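Local coordinates for protein TRNA (adenine(9)-n1)-methyltransferase (Sulfolobus acidocaldarius, PDB 5A7Z) that catalyses the S-adenosyl-L-methionine-dependent methylation of adenosine 9 in tRNA at its N1 position, as an archaeal Trm10 enzyme of the SPOUT class, at residues L104-Y107 and P108-V111; V138-F142 and L143-N147; P239-I242 and N243-L246. One frame throughout, in Å; residues are numbered along the deposited sequence.

Contact 1. Residues L104-Y107 and P108-V111; sequences LPEY and PKMV
Lys109 turns its CG anti to its own carbonyl carbon (chi1 -68°) and runs on extended, which carries its methylenes obliquely past CE1 of the Tyr107 ring to the acid of Glu106. CE of Lys109 comes within 3.7 Å of Tyr107 CE1, an approach that meets the ring neither squarely over its face nor at its edge. Glu106, also extended, lays its CG 3.7 Å above one face of the same ring, offset toward the rim, and the lysine chain comes in from that same side. At their ends Glu106 OE2 and Lys109 NZ form a salt bridge whose hydrogen bond is weak, at 3.4 Å. The stronger partner of the lysine is Asp173, which also takes the Tyr107 hydroxyl in a hydrogen bond. At the backbone, the peptide between Tyr107 and Pro108 is cis, a form that proline tolerates better than other residues, and Pro108 CA sits at the ring's edge, 3.3 Å from Tyr107 CB. This bend leads the loop into strand 109-113 of the SPOUT methyltransferase domain, where Lys109 and Val111 pair in parallel with strand 196-202. The buried Pro108 ring packs against Leu143 and helix 242-255.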
loop_
_atom_site.group_PDB
_atom_site.type_symbol
_atom_site.label_atom_id
_atom_site.label_comp_id
_atom_site.label_asym_id
_atom_site.label_seq_id
_atom_site.Cartn_x
_atom_site.Cartn_y
_atom_site.Cartn_z
ATOM N N LEU A 104 9.967 9.487 0.917
ATOM C CA LEU A 104 9.002 8.472 0.562
ATOM C C LEU A 104 9.523 7.085 0.961
ATOM O O LEU A 104 10.660 6.743 0.677
ATOM C CB LEU A 104 8.696 8.536 -0.928
ATOM C CG LEU A 104 8.357 9.934 -1.463
ATOM C CD1 LEU A 104 8.359 9.946 -2.978
ATOM C CD2 LEU A 104 7.017 10.412 -0.939
ATOM N N PRO A 105 8.708 6.320 1.686
ATOM C CA PRO A 105 9.099 5.020 2.210
ATOM C C PRO A 105 9.469 3.963 1.133
ATOM O O PRO A 105 8.766 3.800 0.164
ATOM C CB PRO A 105 7.843 4.573 2.984
ATOM C CG PRO A 105 6.717 5.263 2.299
ATOM C CD PRO A 105 7.277 6.595 1.912
ATOM N N GLU A 106 10.544 3.221 1.349
ATOM C CA GLU A 106 10.880 2.144 0.438
ATOM C C GLU A 106 9.932 0.971 0.679
ATOM O O GLU A 106 9.425 0.349 -0.239
ATOM C CB GLU A 106 12.324 1.718 0.665
ATOM C CG GLU A 106 12.793 0.623 -0.286
ATOM C CD GLU A 106 14.313 0.575 -0.452
ATOM O OE1 GLU A 106 14.995 1.525 -0.003
ATOM O OE2 GLU A 106 14.824 -0.414 -1.044
ATOM N N TYR A 107 9.648 0.736 1.934
ATOM C CA TYR A 107 8.917 -0.425 2.351
ATOM C C TYR A 107 7.620 0.012 2.981
ATOM O O TYR A 107 7.518 1.134 3.496
ATOM C CB TYR A 107 9.769 -1.244 3.355
ATOM C CG TYR A 107 11.023 -1.837 2.716
ATOM C CD1 TYR A 107 10.921 -2.810 1.731
ATOM C CD2 TYR A 107 12.288 -1.376 3.046
ATOM C CE1 TYR A 107 12.032 -3.319 1.117
ATOM C CE2 TYR A 107 13.416 -1.888 2.434
ATOM C CZ TYR A 107 13.281 -2.860 1.463
ATOM O OH TYR A 107 14.400 -3.400 0.847
ATOM N N PRO A 108 6.619 -0.878 2.975
ATOM C CA PRO A 108 6.737 -2.182 2.365
ATOM C C PRO A 108 6.513 -2.141 0.857
ATOM O O PRO A 108 6.006 -1.147 0.331
ATOM C CB PRO A 108 5.623 -2.983 3.044
ATOM C CG PRO A 108 4.583 -1.959 3.377
ATOM C CD PRO A 108 5.396 -0.768 3.801
ATOM N N LYS A 109 6.912 -3.222 0.183
ATOM C CA LYS A 109 6.769 -3.357 -1.266
ATOM C C LYS A 109 5.742 -4.384 -1.585
ATOM O O LYS A 109 5.802 -5.488 -1.084
ATOM C CB LYS A 109 8.078 -3.792 -1.887
ATOM C CG LYS A 109 9.145 -2.744 -1.802
ATOM C CD LYS A 109 10.409 -3.258 -2.434
ATOM C CE LYS A 109 11.494 -2.199 -2.415
ATOM N NZ LYS A 109 12.849 -2.827 -2.510
HETATM N N MSE A 110 4.821 -4.024 -2.458
HETATM C CA MSE A 110 3.798 -4.915 -2.932
HETATM C C MSE A 110 4.116 -5.182 -4.395
HETATM O O MSE A 110 4.161 -4.264 -5.206
HETATM C CB MSE A 110 2.431 -4.212 -2.784
HETATM C CG MSE A 110 2.254 -3.544 -1.401
HETATM SE SE MSE A 110 1.976 -4.937 -0.004
HETATM C CE MSE A 110 3.175 -4.193 1.322
ATOM N N VAL A 111 4.326 -6.439 -4.735
ATOM C CA VAL A 111 4.810 -6.811 -6.066
ATOM C C VAL A 111 3.778 -7.668 -6.719
ATOM O O VAL A 111 3.370 -8.697 -6.148
ATOM C CB VAL A 111 6.126 -7.580 -5.953
ATOM C CG1 VAL A 111 6.582 -8.060 -7.300
ATOM C CG2 VAL A 111 7.192 -6.690 -5.317
#

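Contact 2. Residues V138-F142 and L143-N147; sequences VIRKF and LWDGN
Ile139 lays its CG1 against the backbone of the turn, 3.4 Å from Trp144 O, while its CG2 rests 3.9 Å from Asp145 CA and its CD1 meets Leu143 CD1 at 4.2 Å. A branched, apolar residue suits this buried place, since each arm finds a different part of the departing chain. Ile139 O accepts Leu143 N at 2.7 Å, a bond of the i to i+4 kind, and also receives Phe142 N. On the flank toward helix 48-57, Arg140 stays extended from CG to NE (chi3 -177°) and grips Asp145 side-on: NE gives a nearly straight bond of 2.8 Å to OD1, and NH2 meets the syn lone pair of Asp145 OD2 at 2.9 Å. These two bonds, one to each oxygen, fix both groups against rotation, their planes 23° apart. A leucine in place of Arg140 would probably leave the buried Asp145 carboxylate without its mate, with the backbone N-H of Arg160 still bound to OD2. In the 3-10 segment beyond, Gly146 N stands 3.3 Å above the centre of the Trp144 ring. This helix-to-strand exit, from helix 122-142 into strand 148-151 parallel to strand 109-113, completes a beta-alpha-beta crossover.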
loop_
_atom_site.group_PDB
_atom_site.type_symbol
_atom_site.label_atom_id
_atom_site.label_comp_id
_atom_site.label_asym_id
_atom_site.label_seq_id
_atom_site.Cartn_x
_atom_site.Cartn_y
_atom_site.Cartn_z
ATOM N N VAL A 138 -6.231 0.770 -4.324
ATOM C CA VAL A 138 -5.856 0.249 -3.027
ATOM C C VAL A 138 -4.547 0.850 -2.509
ATOM O O VAL A 138 -4.489 1.339 -1.374
ATOM C CB VAL A 138 -5.771 -1.282 -3.044
ATOM C CG1 VAL A 138 -5.235 -1.792 -1.733
ATOM C CG2 VAL A 138 -7.161 -1.894 -3.324
ATOM N N ILE A 139 -3.489 0.813 -3.298
ATOM C CA ILE A 139 -2.191 1.302 -2.784
ATOM C C ILE A 139 -2.298 2.768 -2.337
ATOM O O ILE A 139 -1.728 3.186 -1.333
ATOM C CB ILE A 139 -1.036 1.089 -3.768
ATOM C CG1 ILE A 139 0.299 0.954 -3.013
ATOM C CG2 ILE A 139 -0.916 2.223 -4.766
ATOM C CD1 ILE A 139 0.441 -0.317 -2.218
ATOM N N ARG A 140 -3.117 3.510 -3.035
ATOM C CA ARG A 140 -3.306 4.918 -2.733
ATOM C C ARG A 140 -4.111 5.195 -1.468
ATOM O O ARG A 140 -4.036 6.274 -0.955
ATOM C CB ARG A 140 -3.948 5.594 -3.914
ATOM C CG ARG A 140 -2.944 5.947 -4.963
ATOM C CD ARG A 140 -3.637 6.547 -6.163
ATOM N NE ARG A 140 -2.664 6.832 -7.199
ATOM C CZ ARG A 140 -2.958 7.359 -8.386
ATOM N NH1 ARG A 140 -4.210 7.651 -8.698
ATOM N NH2 ARG A 140 -1.992 7.570 -9.270
ATOM N N LYS A 141 -4.812 4.187 -0.986
ATOM C CA LYS A 141 -5.532 4.233 0.250
ATOM C C LYS A 141 -4.605 4.073 1.458
ATOM O O LYS A 141 -4.901 4.540 2.505
ATOM C CB LYS A 141 -6.559 3.106 0.281
ATOM C CG LYS A 141 -7.990 3.464 0.044
ATOM C CD LYS A 141 -8.208 4.269 -1.190
ATOM C CE LYS A 141 -9.511 3.919 -1.877
ATOM N NZ LYS A 141 -9.617 4.484 -3.247
ATOM N N PHE A 142 -3.493 3.369 1.275
ATOM C CA PHE A 142 -2.610 3.062 2.393
ATOM C C PHE A 142 -1.245 3.729 2.274
ATOM O O PHE A 142 -0.744 4.312 3.236
ATOM C CB PHE A 142 -2.439 1.548 2.537
ATOM C CG PHE A 142 -3.719 0.819 2.831
ATOM C CD1 PHE A 142 -4.581 0.467 1.806
ATOM C CD2 PHE A 142 -4.059 0.486 4.131
ATOM C CE1 PHE A 142 -5.760 -0.204 2.074
ATOM C CE2 PHE A 142 -5.236 -0.185 4.405
ATOM C CZ PHE A 142 -6.087 -0.530 3.375
ATOM N N LEU A 143 -0.642 3.636 1.095
ATOM C CA LEU A 143 0.686 4.152 0.894
ATOM C C LEU A 143 0.689 5.123 -0.259
ATOM O O LEU A 143 -0.056 6.038 -0.242
ATOM C CB LEU A 143 1.646 3.005 0.630
ATOM C CG LEU A 143 1.849 2.032 1.779
ATOM C CD1 LEU A 143 2.358 0.662 1.408
ATOM C CD2 LEU A 143 2.629 2.625 2.924
ATOM N N TRP A 144 1.518 4.892 -1.262
ATOM C CA TRP A 144 1.438 5.622 -2.499
ATOM C C TRP A 144 1.887 4.745 -3.648
ATOM O O TRP A 144 2.370 3.663 -3.417
ATOM C CB TRP A 144 2.197 6.935 -2.424
ATOM C CG TRP A 144 3.583 6.868 -2.776
ATOM C CD1 TRP A 144 4.543 6.231 -2.121
ATOM C CD2 TRP A 144 4.185 7.458 -3.898
ATOM N NE1 TRP A 144 5.728 6.371 -2.749
ATOM C CE2 TRP A 144 5.532 7.131 -3.858
ATOM C CE3 TRP A 144 3.716 8.232 -4.946
ATOM C CZ2 TRP A 144 6.413 7.544 -4.816
ATOM C CZ3 TRP A 144 4.590 8.644 -5.882
ATOM C CH2 TRP A 144 5.924 8.306 -5.812
ATOM N N ASP A 145 1.675 5.212 -4.871
ATOM C CA ASP A 145 2.029 4.472 -6.082
ATOM C C ASP A 145 3.369 3.750 -5.990
ATOM O O ASP A 145 3.525 2.693 -6.505
ATOM C CB ASP A 145 2.090 5.362 -7.334
ATOM C CG ASP A 145 0.798 6.085 -7.638
ATOM O OD1 ASP A 145 0.016 6.350 -6.740
ATOM O OD2 ASP A 145 0.575 6.404 -8.790
ATOM N N GLY A 146 4.344 4.384 -5.366
ATOM C CA GLY A 146 5.757 3.961 -5.496
ATOM C C GLY A 146 6.050 2.698 -4.717
ATOM O O GLY A 146 7.118 2.115 -4.849
ATOM N N ASN A 147 5.088 2.276 -3.916
ATOM C CA ASN A 147 5.187 1.065 -3.131
ATOM C C ASN A 147 4.591 -0.104 -3.872
ATOM O O ASN A 147 4.532 -1.166 -3.378
ATOM C CB ASN A 147 4.477 1.221 -1.795
ATOM C CG ASN A 147 5.164 2.184 -0.857
ATOM O OD1 ASN A 147 4.776 3.303 -0.733
ATOM N ND2 ASN A 147 6.166 1.736 -0.201
#

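Contact 3. Residues P239-I242 and N243-L246; sequences PDEI and NKIL
Pro239 and Lys244 meet through their CB atoms at 3.5 Å, their side chains crossing at about a right angle, where the loop folds back on the first turn of helix 242-255. The tightly packed part is the backbone of this turn and the Ile245 side chain. Glu241 holds the N-cap position, and its carbonyl O accepts Ile245 N at 2.9 Å in a nearly straight bond (174°), with a weak second bond from Lys244 N. Ile242 O takes Leu246 N in the same helical manner. Ile245, with CG1 anti to its carbonyl carbon (chi1 -64°), presses its CD1 to 3.1 Å from Pro239 O, a tight contact; the apolar chain suits the buried side of the turn. Asn243 turns its amide back alongside Glu241, with OD1 3.3 Å from Glu241 CB; this oxygen is buried and has no polar partner. The looser side is charged. Glu241 and Lys244 run side by side and point the same way, CB of Glu241 3.6 Å from CG of Lys244, yet their ends make only a long salt bridge, OE1 to NZ at 4.0 Å, between two partly exposed residues. OE1 of Gln131 in helix 122-142 accepts the Ile242 N-H, an amide the helix start leaves unbonded, and Asn243 packs on Leu134 of that helix. Ile242 and Leu246 face strand 109-113 through Ile112 and Met110, so the turn rests on both helix and sheet.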
loop_
_atom_site.group_PDB
_atom_site.type_symbol
_atom_site.label_atom_id
_atom_site.label_comp_id
_atom_site.label_asym_id
_atom_site.label_seq_id
_atom_site.Cartn_x
_atom_site.Cartn_y
_atom_site.Cartn_z
ATOM N N PRO A 239 -10.926 -13.863 -0.227
ATOM C CA PRO A 239 -10.909 -13.352 -1.608
ATOM C C PRO A 239 -9.705 -13.864 -2.379
ATOM O O PRO A 239 -8.645 -14.063 -1.787
ATOM C CB PRO A 239 -10.801 -11.830 -1.425
ATOM C CG PRO A 239 -11.281 -11.560 -0.037
ATOM C CD PRO A 239 -10.923 -12.777 0.771
ATOM N N ASP A 240 -9.854 -14.095 -3.683
ATOM C CA ASP A 240 -8.689 -14.445 -4.510
ATOM C C ASP A 240 -8.342 -13.366 -5.522
ATOM O O ASP A 240 -7.439 -13.553 -6.337
ATOM C CB ASP A 240 -8.875 -15.783 -5.214
ATOM C CG ASP A 240 -10.216 -15.913 -5.872
ATOM O OD1 ASP A 240 -10.880 -14.882 -6.098
ATOM O OD2 ASP A 240 -10.622 -17.061 -6.142
ATOM N N GLU A 241 -9.046 -12.243 -5.452
ATOM C CA GLU A 241 -8.717 -11.073 -6.241
ATOM C C GLU A 241 -7.423 -10.421 -5.729
ATOM O O GLU A 241 -7.254 -10.204 -4.527
ATOM C CB GLU A 241 -9.865 -10.053 -6.198
ATOM C CG GLU A 241 -11.133 -10.476 -6.941
ATOM C CD GLU A 241 -12.128 -11.279 -6.081
ATOM O OE1 GLU A 241 -11.951 -11.393 -4.829
ATOM O OE2 GLU A 241 -13.099 -11.798 -6.667
ATOM N N ILE A 242 -6.532 -10.092 -6.655
ATOM C CA ILE A 242 -5.200 -9.556 -6.326
ATOM C C ILE A 242 -5.377 -8.298 -5.515
ATOM O O ILE A 242 -4.843 -8.196 -4.450
ATOM C CB ILE A 242 -4.374 -9.264 -7.610
ATOM C CG1 ILE A 242 -3.890 -10.575 -8.239
ATOM C CG2 ILE A 242 -3.181 -8.361 -7.325
ATOM C CD1 ILE A 242 -3.503 -10.446 -9.702
ATOM N N ASN A 243 -6.160 -7.355 -6.021
ATOM C CA ASN A 243 -6.503 -6.144 -5.273
ATOM C C ASN A 243 -7.093 -6.367 -3.845
ATOM O O ASN A 243 -6.845 -5.580 -2.939
ATOM C CB ASN A 243 -7.449 -5.289 -6.090
ATOM C CG ASN A 243 -8.734 -6.017 -6.442
ATOM O OD1 ASN A 243 -8.707 -7.086 -7.024
ATOM N ND2 ASN A 243 -9.852 -5.420 -6.119
ATOM N N LYS A 244 -7.854 -7.437 -3.649
ATOM C CA LYS A 244 -8.409 -7.737 -2.338
ATOM C C LYS A 244 -7.356 -8.341 -1.388
ATOM O O LYS A 244 -7.275 -7.968 -0.229
ATOM C CB LYS A 244 -9.595 -8.678 -2.483
ATOM C CG LYS A 244 -10.741 -8.108 -3.308
ATOM C CD LYS A 244 -11.810 -7.474 -2.448
ATOM C CE LYS A 244 -13.193 -7.707 -3.028
ATOM N NZ LYS A 244 -13.839 -8.894 -2.405
ATOM N N ILE A 245 -6.541 -9.251 -1.903
ATOM C CA ILE A 245 -5.389 -9.761 -1.173
ATOM C C ILE A 245 -4.453 -8.614 -0.758
ATOM O O ILE A 245 -3.974 -8.566 0.390
ATOM C CB ILE A 245 -4.569 -10.770 -2.032
ATOM C CG1 ILE A 245 -5.386 -12.030 -2.357
ATOM C CG2 ILE A 245 -3.294 -11.180 -1.319
ATOM C CD1 ILE A 245 -5.855 -12.778 -1.129
ATOM N N LEU A 246 -4.136 -7.732 -1.703
ATOM C CA LEU A 246 -3.305 -6.564 -1.396
ATOM C C LEU A 246 -3.892 -5.772 -0.217
ATOM O O LEU A 246 -3.212 -5.464 0.751
ATOM C CB LEU A 246 -3.240 -5.667 -2.607
ATOM C CG LEU A 246 -2.421 -4.391 -2.423
ATOM C CD1 LEU A 246 -1.029 -4.759 -1.999
ATOM C CD2 LEU A 246 -2.379 -3.596 -3.724
#

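Contact 2 is the most deeply buried of the three, while contact 1 has one buried touching residue, Pro108, beside exposed and partly exposed ones, and contact 3 mixes buried residues with partly exposed charged ones. Contacts 1 and 2 adjoin: Asn147 ND2 probably bonds to Pro108 O at 2.9 Å, and Met110 N to Asn147 O, so the starts of two neighbouring parallel strands are joined. Contact 3 begins another helix, yet it reaches both others by apolar touches, with Leu246 on Met110 of residues 108-111 and on Val138 of residues 138-142. Their ion pairs differ accordingly: short and two-pronged in contact 2, weak in contact 1, where Asp173 shares the lysine, and long in contact 3.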